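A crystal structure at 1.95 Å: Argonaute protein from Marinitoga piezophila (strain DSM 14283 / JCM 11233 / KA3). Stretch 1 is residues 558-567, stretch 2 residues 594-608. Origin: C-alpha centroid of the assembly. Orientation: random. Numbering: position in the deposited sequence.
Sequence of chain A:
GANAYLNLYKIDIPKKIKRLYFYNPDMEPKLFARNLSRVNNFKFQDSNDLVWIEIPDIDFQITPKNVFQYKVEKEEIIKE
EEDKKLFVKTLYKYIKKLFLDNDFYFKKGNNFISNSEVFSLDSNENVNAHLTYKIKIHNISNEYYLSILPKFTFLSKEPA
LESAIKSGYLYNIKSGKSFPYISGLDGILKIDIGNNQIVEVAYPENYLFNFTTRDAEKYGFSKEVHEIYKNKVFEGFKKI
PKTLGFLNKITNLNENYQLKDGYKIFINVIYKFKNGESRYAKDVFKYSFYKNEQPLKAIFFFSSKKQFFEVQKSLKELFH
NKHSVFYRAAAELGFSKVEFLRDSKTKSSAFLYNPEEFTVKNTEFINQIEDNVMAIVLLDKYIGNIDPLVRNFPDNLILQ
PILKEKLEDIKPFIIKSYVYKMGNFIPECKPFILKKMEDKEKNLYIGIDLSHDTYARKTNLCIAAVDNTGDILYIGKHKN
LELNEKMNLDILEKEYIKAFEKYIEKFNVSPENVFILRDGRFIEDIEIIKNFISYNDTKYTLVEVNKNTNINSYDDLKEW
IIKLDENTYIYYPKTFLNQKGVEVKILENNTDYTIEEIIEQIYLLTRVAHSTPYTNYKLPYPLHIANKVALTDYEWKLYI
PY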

ATOM      1  N   LYS A 558       6.914 -16.386   1.705  1.00 33.83           N
ATOM      2  CA  LYS A 558       6.102 -15.793   2.758  1.00 44.11           C
ATOM      3  C   LYS A 558       6.732 -16.046   4.122  1.00 45.68           C
ATOM      4  O   LYS A 558       7.161 -17.164   4.426  1.00 34.23           O
ATOM      5  N   GLU A 559       6.795 -14.988   4.933  1.00 40.82           N
ATOM      6  CA  GLU A 559       7.412 -14.950   6.257  1.00 38.10           C
ATOM      7  C   GLU A 559       8.931 -15.058   6.206  1.00 38.91           C
ATOM      8  O   GLU A 559       9.566 -15.279   7.245  1.00 38.71           O
ATOM      9  N   TRP A 560       9.536 -14.891   5.034  1.00 36.89           N
ATOM     10  CA  TRP A 560      10.982 -14.898   4.881  1.00 36.62           C
ATOM     11  C   TRP A 560      11.507 -13.483   4.683  1.00 33.76           C
ATOM     12  O   TRP A 560      10.849 -12.635   4.075  1.00 33.53           O
ATOM     13  N   ILE A 561      12.705 -13.239   5.207  1.00 33.81           N
ATOM     14  CA  ILE A 561      13.434 -11.994   4.991  1.00 33.60           C
ATOM     15  C   ILE A 561      14.640 -12.309   4.116  1.00 42.15           C
ATOM     16  O   ILE A 561      15.470 -13.155   4.472  1.00 46.13           O
ATOM     17  N   ILE A 562      14.734 -11.632   2.977  1.00 33.42           N
ATOM     18  CA  ILE A 562      15.786 -11.870   1.996  1.00 33.41           C
ATOM     19  C   ILE A 562      16.701 -10.655   1.962  1.00 36.08           C
ATOM     20  O   ILE A 562      16.229  -9.515   1.905  1.00 43.52           O
ATOM     21  N   LYS A 563      18.007 -10.901   1.998  1.00 39.72           N
ATOM     22  CA  LYS A 563      19.001  -9.842   1.902  1.00 37.46           C
ATOM     23  C   LYS A 563      19.404  -9.659   0.446  1.00 36.80           C
ATOM     24  O   LYS A 563      19.858 -10.608  -0.201  1.00 46.65           O
ATOM     25  N   LEU A 564      19.233  -8.442  -0.068  1.00 36.53           N
ATOM     26  CA  LEU A 564      19.722  -8.096  -1.397  1.00 37.14           C
ATOM     27  C   LEU A 564      21.183  -7.664  -1.356  1.00 47.13           C
ATOM     28  O   LEU A 564      22.024  -8.236  -2.057  1.00 46.47           O
ATOM     29  N   ASP A 565      21.494  -6.653  -0.550  1.00 41.69           N
ATOM     30  CA  ASP A 565      22.869  -6.245  -0.305  1.00 41.13           C
ATOM     31  C   ASP A 565      22.982  -5.816   1.152  1.00 40.71           C
ATOM     32  O   ASP A 565      22.097  -6.088   1.969  1.00 39.52           O
ATOM     33  N   GLU A 566      24.066  -5.107   1.467  1.00 40.31           N
ATOM     34  CA  GLU A 566      24.381  -4.814   2.859  1.00 45.58           C
ATOM     35  C   GLU A 566      23.325  -3.932   3.513  1.00 47.39           C
ATOM     36  O   GLU A 566      23.100  -4.030   4.726  1.00 45.03           O
ATOM     37  N   ASN A 567      22.658  -3.080   2.737  1.00 47.87           N
ATOM     38  CA  ASN A 567      21.719  -2.109   3.286  1.00 40.83           C
ATOM     39  C   ASN A 567      20.297  -2.285   2.768  1.00 37.21           C
ATOM     40  O   ASN A 567      19.439  -1.446   3.065  1.00 36.43           O
ATOM     41  N   THR A 594      23.007  -3.432  14.565  1.00 65.75           N
ATOM     42  CA  THR A 594      23.436  -3.793  13.226  1.00 59.15           C
ATOM     43  C   THR A 594      22.258  -3.675  12.265  1.00 58.24           C
ATOM     44  O   THR A 594      21.099  -3.579  12.675  1.00 47.16           O
ATOM     45  N   ILE A 595      22.573  -3.672  10.968  1.00 46.38           N
ATOM     46  CA  ILE A 595      21.522  -3.662   9.953  1.00 47.04           C
ATOM     47  C   ILE A 595      20.583  -4.841  10.164  1.00 37.94           C
ATOM     48  O   ILE A 595      19.357  -4.684  10.197  1.00 41.10           O
ATOM     49  N   GLU A 596      21.152  -6.036  10.347  1.00 26.70           N
ATOM     50  CA  GLU A 596      20.346  -7.237  10.553  1.00 36.36           C
ATOM     51  C   GLU A 596      19.384  -7.077  11.725  1.00 34.57           C
ATOM     52  O   GLU A 596      18.227  -7.510  11.654  1.00 27.68           O
ATOM     53  N   GLU A 597      19.845  -6.462  12.815  1.00 31.96           N
ATOM     54  CA  GLU A 597      18.984  -6.267  13.976  1.00 26.32           C
ATOM     55  C   GLU A 597      17.891  -5.246  13.690  1.00 27.71           C
ATOM     56  O   GLU A 597      16.742  -5.427  14.108  1.00 28.33           O
ATOM     57  N   ILE A 598      18.231  -4.170  12.978  1.00 24.87           N
ATOM     58  CA  ILE A 598      17.231  -3.173  12.598  1.00 28.39           C
ATOM     59  C   ILE A 598      16.171  -3.799  11.702  1.00 25.41           C
ATOM     60  O   ILE A 598      14.970  -3.563  11.870  1.00 33.44           O
ATOM     61  N   ILE A 599      16.601  -4.609  10.731  1.00 28.80           N
ATOM     62  CA  ILE A 599      15.656  -5.249   9.820  1.00 27.55           C
ATOM     63  C   ILE A 599      14.707  -6.159  10.589  1.00 26.34           C
ATOM     64  O   ILE A 599      13.504  -6.211  10.304  1.00 19.71           O
ATOM     65  N   GLU A 600      15.230  -6.887  11.578  1.00 26.31           N
ATOM     66  CA  GLU A 600      14.380  -7.771  12.366  1.00 24.35           C
ATOM     67  C   GLU A 600      13.369  -6.978  13.184  1.00 21.25           C
ATOM     68  O   GLU A 600      12.217  -7.400  13.332  1.00 16.44           O
ATOM     69  N   GLN A 601      13.775  -5.821  13.719  1.00 20.29           N
ATOM     70  CA  GLN A 601      12.838  -5.010  14.489  1.00 28.20           C
ATOM     71  C   GLN A 601      11.753  -4.427  13.595  1.00 29.37           C
ATOM     72  O   GLN A 601      10.594  -4.319  14.008  1.00 28.75           O
ATOM     73  N   ILE A 602      12.109  -4.050  12.364  1.00 28.92           N
ATOM     74  CA  ILE A 602      11.117  -3.517  11.436  1.00 27.72           C
ATOM     75  C   ILE A 602      10.093  -4.588  11.087  1.00 30.80           C
ATOM     76  O   ILE A 602       8.889  -4.314  10.995  1.00 31.17           O
ATOM     77  N   TYR A 603      10.549  -5.828  10.903  1.00 24.71           N
ATOM     78  CA  TYR A 603       9.620  -6.921  10.634  1.00 24.93           C
ATOM     79  C   TYR A 603       8.734  -7.203  11.840  1.00 20.15           C
ATOM     80  O   TYR A 603       7.524  -7.410  11.695  1.00 24.05           O
ATOM     81  N   LEU A 604       9.320  -7.224  13.040  1.00 28.90           N
ATOM     82  CA  LEU A 604       8.523  -7.435  14.244  1.00 21.02           C
ATOM     83  C   LEU A 604       7.482  -6.339  14.416  1.00 22.79           C
ATOM     84  O   LEU A 604       6.407  -6.588  14.973  1.00 20.85           O
ATOM     85  N   LEU A 605       7.771  -5.128  13.932  1.00 19.24           N
ATOM     86  CA  LEU A 605       6.796  -4.045  14.012  1.00 24.42           C
ATOM     87  C   LEU A 605       5.516  -4.365  13.248  1.00 14.98           C
ATOM     88  O   LEU A 605       4.459  -3.799  13.553  1.00 16.63           O
ATOM     89  N   THR A 606       5.583  -5.250  12.251  1.00 23.98           N
ATOM     90  CA  THR A 606       4.370  -5.655  11.550  1.00 22.87           C
ATOM     91  C   THR A 606       3.457  -6.522  12.411  1.00 23.74           C
ATOM     92  O   THR A 606       2.327  -6.805  11.997  1.00 24.50           O
ATOM     93  N   ARG A 607       3.914  -6.944  13.591  1.00 25.91           N
ATOM     94  CA  ARG A 607       3.140  -7.822  14.454  1.00 20.33           C
ATOM     95  C   ARG A 607       2.926  -7.279  15.859  1.00 20.58           C
ATOM     96  O   ARG A 607       2.303  -7.967  16.674  1.00 20.55           O
ATOM     97  N   VAL A 608       3.427  -6.081  16.178  1.00 20.64           N
ATOM     98  CA  VAL A 608       3.248  -5.539  17.522  1.00 22.54           C
ATOM     99  C   VAL A 608       1.801  -5.185  17.816  1.00 26.80           C
ATOM    100  O   VAL A 608       1.472  -4.852  18.960  1.00 20.65           O
TER

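No direct hydrogen bond joins this strand to the helix that crosses it at 146°; the one salt bridge across is long, and water does the close work. K563 NZ and E596 OE2 stand 4.0 Å apart, and water 1 bridges them from the side, accepting from K563 NZ at 2.8 Å and donating to E596 OE2 at 2.5 Å. Water 2 donates to E566 O at 2.6 Å and adds weak bonds to the same lysine and glutamate. K563, chi1 t, points toward the helix and reaches out in a nearly extended chain. Its ammonium also bridges E566 within its own stretch, NZ to OE1 at 3.2 Å, so one lysine sits near two carboxylates whose OE2 atoms, on E566 and E596, lie 4.5 Å apart.

The apolar centre is small, and the axes come no closer than 10.7 Å. I561 (m, t) points toward the helix and spans a helical turn: its CG2 meets I599 CG2 at 3.9 Å, and its CD1 meets Y603 CB at 3.7 Å. I599 takes m, m. Y603, chi1 t, approaches I561 obliquely and extends its ring along to E559, where OH lies 3.7 Å from E559 CA. E559 has a positive phi of 70°, and its carbonyl oxygen is buried here without a partner. Beyond it, E559 OE2 comes to 4.0 Å from R607 NH2, near the guanidinium plane, an attraction of charges too loose to be a salt bridge.

At the other end I595, also m, m, lays CG2 3.5 Å from E566 O and CD1 4.3 Å from N567 ND2. T594, at the N-cap just before the helix, accepts at OG1 from E597 N at 3.1 Å.

The rules read plainly: I595, I599, Y603 and R607, spaced four apart, all point toward the first stretch, and I599 and Y603 meet its strand at I561, while a water-bridged charged cluster lies at the K563 side, and a loose charge pair, E559 and R607, at the other.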

ATOM      1  CB  LYS A 558       4.678 -16.351   2.716  1.00 42.67           C
ATOM      2  CG  LYS A 558       3.954 -16.132   1.392  1.00 36.98           C
ATOM      3  CD  LYS A 558       2.454 -16.004   1.615  1.00 43.52           C
ATOM      4  CE  LYS A 558       1.669 -16.220   0.331  1.00 50.45           C
ATOM      5  NZ  LYS A 558       1.567 -17.666  -0.012  1.00 55.14           N
ATOM      6  CB  GLU A 559       6.839 -16.033   7.182  1.00 41.70           C
ATOM      7  CG  GLU A 559       5.324 -15.944   7.341  1.00 41.45           C
ATOM      8  CD  GLU A 559       4.763 -17.012   8.258  1.00 55.93           C
ATOM      9  OE1 GLU A 559       4.063 -17.921   7.764  1.00 60.60           O
ATOM     10  OE2 GLU A 559       5.026 -16.941   9.477  1.00 55.22           O
ATOM     11  CB  TRP A 560      11.407 -15.766   3.694  1.00 40.09           C
ATOM     12  CG  TRP A 560      11.379 -17.224   3.985  1.00 38.43           C
ATOM     13  CD1 TRP A 560      10.316 -18.071   3.854  1.00 34.42           C
ATOM     14  CD2 TRP A 560      12.469 -18.018   4.464  1.00 40.44           C
ATOM     15  NE1 TRP A 560      10.679 -19.344   4.222  1.00 36.74           N
ATOM     16  CE2 TRP A 560      11.997 -19.338   4.600  1.00 39.25           C
ATOM     17  CE3 TRP A 560      13.799 -17.741   4.791  1.00 35.87           C
ATOM     18  CZ2 TRP A 560      12.807 -20.378   5.048  1.00 40.66           C
ATOM     19  CZ3 TRP A 560      14.603 -18.774   5.237  1.00 42.07           C
ATOM     20  CH2 TRP A 560      14.105 -20.076   5.360  1.00 43.57           C
ATOM     21  CB  ILE A 561      13.866 -11.343   6.315  1.00 34.40           C
ATOM     22  CG1 ILE A 561      12.644 -10.894   7.117  1.00 37.21           C
ATOM     23  CG2 ILE A 561      14.789 -10.163   6.051  1.00 33.45           C
ATOM     24  CD1 ILE A 561      12.989  -9.999   8.294  1.00 38.97           C
ATOM     25  CB  ILE A 562      15.198 -12.158   0.605  1.00 41.77           C
ATOM     26  CG1 ILE A 562      14.400 -13.462   0.636  1.00 40.67           C
ATOM     27  CG2 ILE A 562      16.294 -12.216  -0.450  1.00 55.96           C
ATOM     28  CD1 ILE A 562      13.680 -13.759  -0.655  1.00 48.62           C
ATOM     29  CB  LYS A 563      20.222 -10.167   2.759  1.00 43.03           C
ATOM     30  CG  LYS A 563      21.433  -9.296   2.473  1.00 51.58           C
ATOM     31  CD  LYS A 563      22.275  -9.132   3.723  1.00 54.58           C
ATOM     32  CE  LYS A 563      23.753  -9.047   3.405  1.00 45.62           C
ATOM     33  NZ  LYS A 563      24.556  -8.833   4.640  1.00 54.89           N
ATOM     34  CB  LEU A 564      18.861  -6.987  -2.001  1.00 32.45           C
ATOM     35  CG  LEU A 564      17.385  -7.324  -2.175  1.00 36.76           C
ATOM     36  CD1 LEU A 564      16.655  -6.132  -2.772  1.00 41.33           C
ATOM     37  CD2 LEU A 564      17.218  -8.560  -3.046  1.00 36.59           C
ATOM     38  CB  ASP A 565      23.308  -5.141  -1.279  1.00 47.73           C
ATOM     39  CG  ASP A 565      22.450  -3.888  -1.189  1.00 54.02           C
ATOM     40  OD1 ASP A 565      22.189  -3.398  -0.070  1.00 52.18           O
ATOM     41  OD2 ASP A 565      22.041  -3.382  -2.255  1.00 66.10           O
ATOM     42  CB  GLU A 566      25.760  -4.158   2.947  1.00 56.05           C
ATOM     43  CG  GLU A 566      26.414  -4.245   4.318  1.00 61.62           C
ATOM     44  CD  GLU A 566      26.719  -5.673   4.748  1.00 59.46           C
ATOM     45  OE1 GLU A 566      26.648  -6.594   3.905  1.00 58.13           O
ATOM     46  OE2 GLU A 566      27.036  -5.873   5.940  1.00 49.42           O
ATOM     47  CB  ASN A 567      22.202  -0.687   2.992  1.00 43.42           C
ATOM     48  CG  ASN A 567      23.304  -0.240   3.931  1.00 58.56           C
ATOM     49  OD1 ASN A 567      24.426  -0.746   3.879  1.00 68.22           O
ATOM     50  ND2 ASN A 567      22.991   0.719   4.794  1.00 59.39           N
ATOM     51  CB  THR A 594      23.991  -5.218  13.194  1.00 49.72           C
ATOM     52  OG1 THR A 594      22.917  -6.154  13.353  1.00 40.57           O
ATOM     53  CG2 THR A 594      25.003  -5.420  14.314  1.00 53.82           C
ATOM     54  CB  ILE A 595      22.135  -3.673   8.541  1.00 49.08           C
ATOM     55  CG1 ILE A 595      23.048  -2.461   8.340  1.00 51.83           C
ATOM     56  CG2 ILE A 595      21.044  -3.700   7.482  1.00 33.37           C
ATOM     57  CD1 ILE A 595      22.378  -1.141   8.634  1.00 51.32           C
ATOM     58  CB  GLU A 596      21.253  -8.448  10.781  1.00 38.29           C
ATOM     59  CG  GLU A 596      22.115  -8.833   9.589  1.00 55.38           C
ATOM     60  CD  GLU A 596      23.400  -8.029   9.499  1.00 72.53           C
ATOM     61  OE1 GLU A 596      23.636  -7.172  10.376  1.00 76.60           O
ATOM     62  OE2 GLU A 596      24.179  -8.260   8.550  1.00 81.47           O
ATOM     63  CB  GLU A 597      19.822  -5.838  15.179  1.00 30.30           C
ATOM     64  CG  GLU A 597      20.696  -6.940  15.747  1.00 31.19           C
ATOM     65  CD  GLU A 597      21.769  -6.407  16.670  1.00 29.19           C
ATOM     66  OE1 GLU A 597      22.147  -5.227  16.521  1.00 31.43           O
ATOM     67  OE2 GLU A 597      22.236  -7.167  17.543  1.00 39.20           O
ATOM     68  CB  ILE A 598      17.906  -1.972  11.912  1.00 33.09           C
ATOM     69  CG1 ILE A 598      18.869  -1.279  12.877  1.00 36.23           C
ATOM     70  CG2 ILE A 598      16.862  -0.986  11.412  1.00 37.24           C
ATOM     71  CD1 ILE A 598      19.637  -0.129  12.249  1.00 25.96           C
ATOM     72  CB  ILE A 599      16.414  -6.023   8.726  1.00 26.16           C
ATOM     73  CG1 ILE A 599      17.328  -5.083   7.936  1.00 30.30           C
ATOM     74  CG2 ILE A 599      15.443  -6.732   7.802  1.00 17.76           C
ATOM     75  CD1 ILE A 599      16.615  -3.931   7.277  1.00 29.65           C
ATOM     76  CB  GLU A 600      15.233  -8.658  13.274  1.00 31.14           C
ATOM     77  CG  GLU A 600      14.429  -9.648  14.108  1.00 38.41           C
ATOM     78  CD  GLU A 600      15.226 -10.223  15.255  1.00 54.93           C
ATOM     79  OE1 GLU A 600      15.121 -11.447  15.495  1.00 55.16           O
ATOM     80  OE2 GLU A 600      15.954  -9.449  15.914  1.00 66.66           O
ATOM     81  CB  GLN A 601      13.577  -3.896  15.229  1.00 28.45           C
ATOM     82  CG  GLN A 601      14.307  -4.360  16.472  1.00 27.51           C
ATOM     83  CD  GLN A 601      15.039  -3.231  17.161  1.00 37.35           C
ATOM     84  OE1 GLN A 601      14.500  -2.139  17.329  1.00 36.98           O
ATOM     85  NE2 GLN A 601      16.281  -3.483  17.553  1.00 41.61           N
ATOM     86  CB  ILE A 602      11.811  -2.952  10.183  1.00 26.12           C
ATOM     87  CG1 ILE A 602      12.604  -1.692  10.546  1.00 23.03           C
ATOM     88  CG2 ILE A 602      10.798  -2.660   9.084  1.00 30.45           C
ATOM     89  CD1 ILE A 602      13.503  -1.207   9.453  1.00 31.43           C
ATOM     90  CB  TYR A 603      10.385  -8.179  10.226  1.00 21.70           C
ATOM     91  CG  TYR A 603       9.479  -9.341   9.895  1.00 23.86           C
ATOM     92  CD1 TYR A 603       8.834  -9.412   8.668  1.00 21.90           C
ATOM     93  CD2 TYR A 603       9.262 -10.362  10.808  1.00 23.15           C
ATOM     94  CE1 TYR A 603       8.001 -10.468   8.358  1.00 30.07           C
ATOM     95  CE2 TYR A 603       8.430 -11.423  10.508  1.00 23.74           C
ATOM     96  CZ  TYR A 603       7.805 -11.472   9.281  1.00 29.48           C
ATOM     97  OH  TYR A 603       6.975 -12.523   8.970  1.00 31.21           O
ATOM     98  CB  LEU A 604       9.427  -7.503  15.476  1.00 19.12           C
ATOM     99  CG  LEU A 604      10.385  -8.693  15.599  1.00 21.45           C
ATOM    100  CD1 LEU A 604      11.449  -8.413  16.642  1.00 20.36           C
ATOM    101  CD2 LEU A 604       9.631  -9.972  15.939  1.00 16.77           C
ATOM    102  CB  LEU A 605       7.402  -2.745  13.487  1.00 23.99           C
ATOM    103  CG  LEU A 605       8.346  -2.017  14.448  1.00 28.91           C
ATOM    104  CD1 LEU A 605       8.900  -0.766  13.792  1.00 22.22           C
ATOM    105  CD2 LEU A 605       7.614  -1.680  15.738  1.00 28.27           C
ATOM    106  CB  THR A 606       4.718  -6.410  10.262  1.00 29.46           C
ATOM    107  OG1 THR A 606       5.102  -7.755  10.579  1.00 22.88           O
ATOM    108  CG2 THR A 606       5.864  -5.721   9.525  1.00 22.86           C
ATOM    109  CB  ARG A 607       3.816  -9.198  14.566  1.00 19.61           C
ATOM    110  CG  ARG A 607       4.035  -9.909  13.243  1.00 22.18           C
ATOM    111  CD  ARG A 607       2.729 -10.427  12.652  1.00 27.32           C
ATOM    112  NE  ARG A 607       2.986 -11.381  11.579  1.00 29.01           N
ATOM    113  CZ  ARG A 607       3.174 -12.682  11.771  1.00 33.48           C
ATOM    114  NH1 ARG A 607       3.122 -13.187  12.997  1.00 38.72           N
ATOM    115  NH2 ARG A 607       3.415 -13.480  10.737  1.00 23.77           N
ATOM    116  CB  VAL A 608       4.136  -4.299  17.751  1.00 22.00           C
ATOM    117  CG1 VAL A 608       5.599  -4.670  17.628  1.00 31.92           C
ATOM    118  CG2 VAL A 608       3.770  -3.195  16.777  1.00 30.67           C
TER
HETATM  119  O   HOH W   1      23.568 -10.136   6.952  1.00 48.62           O
HETATM  120  O   HOH W   2      23.322  -6.025   6.300  1.00 50.49           O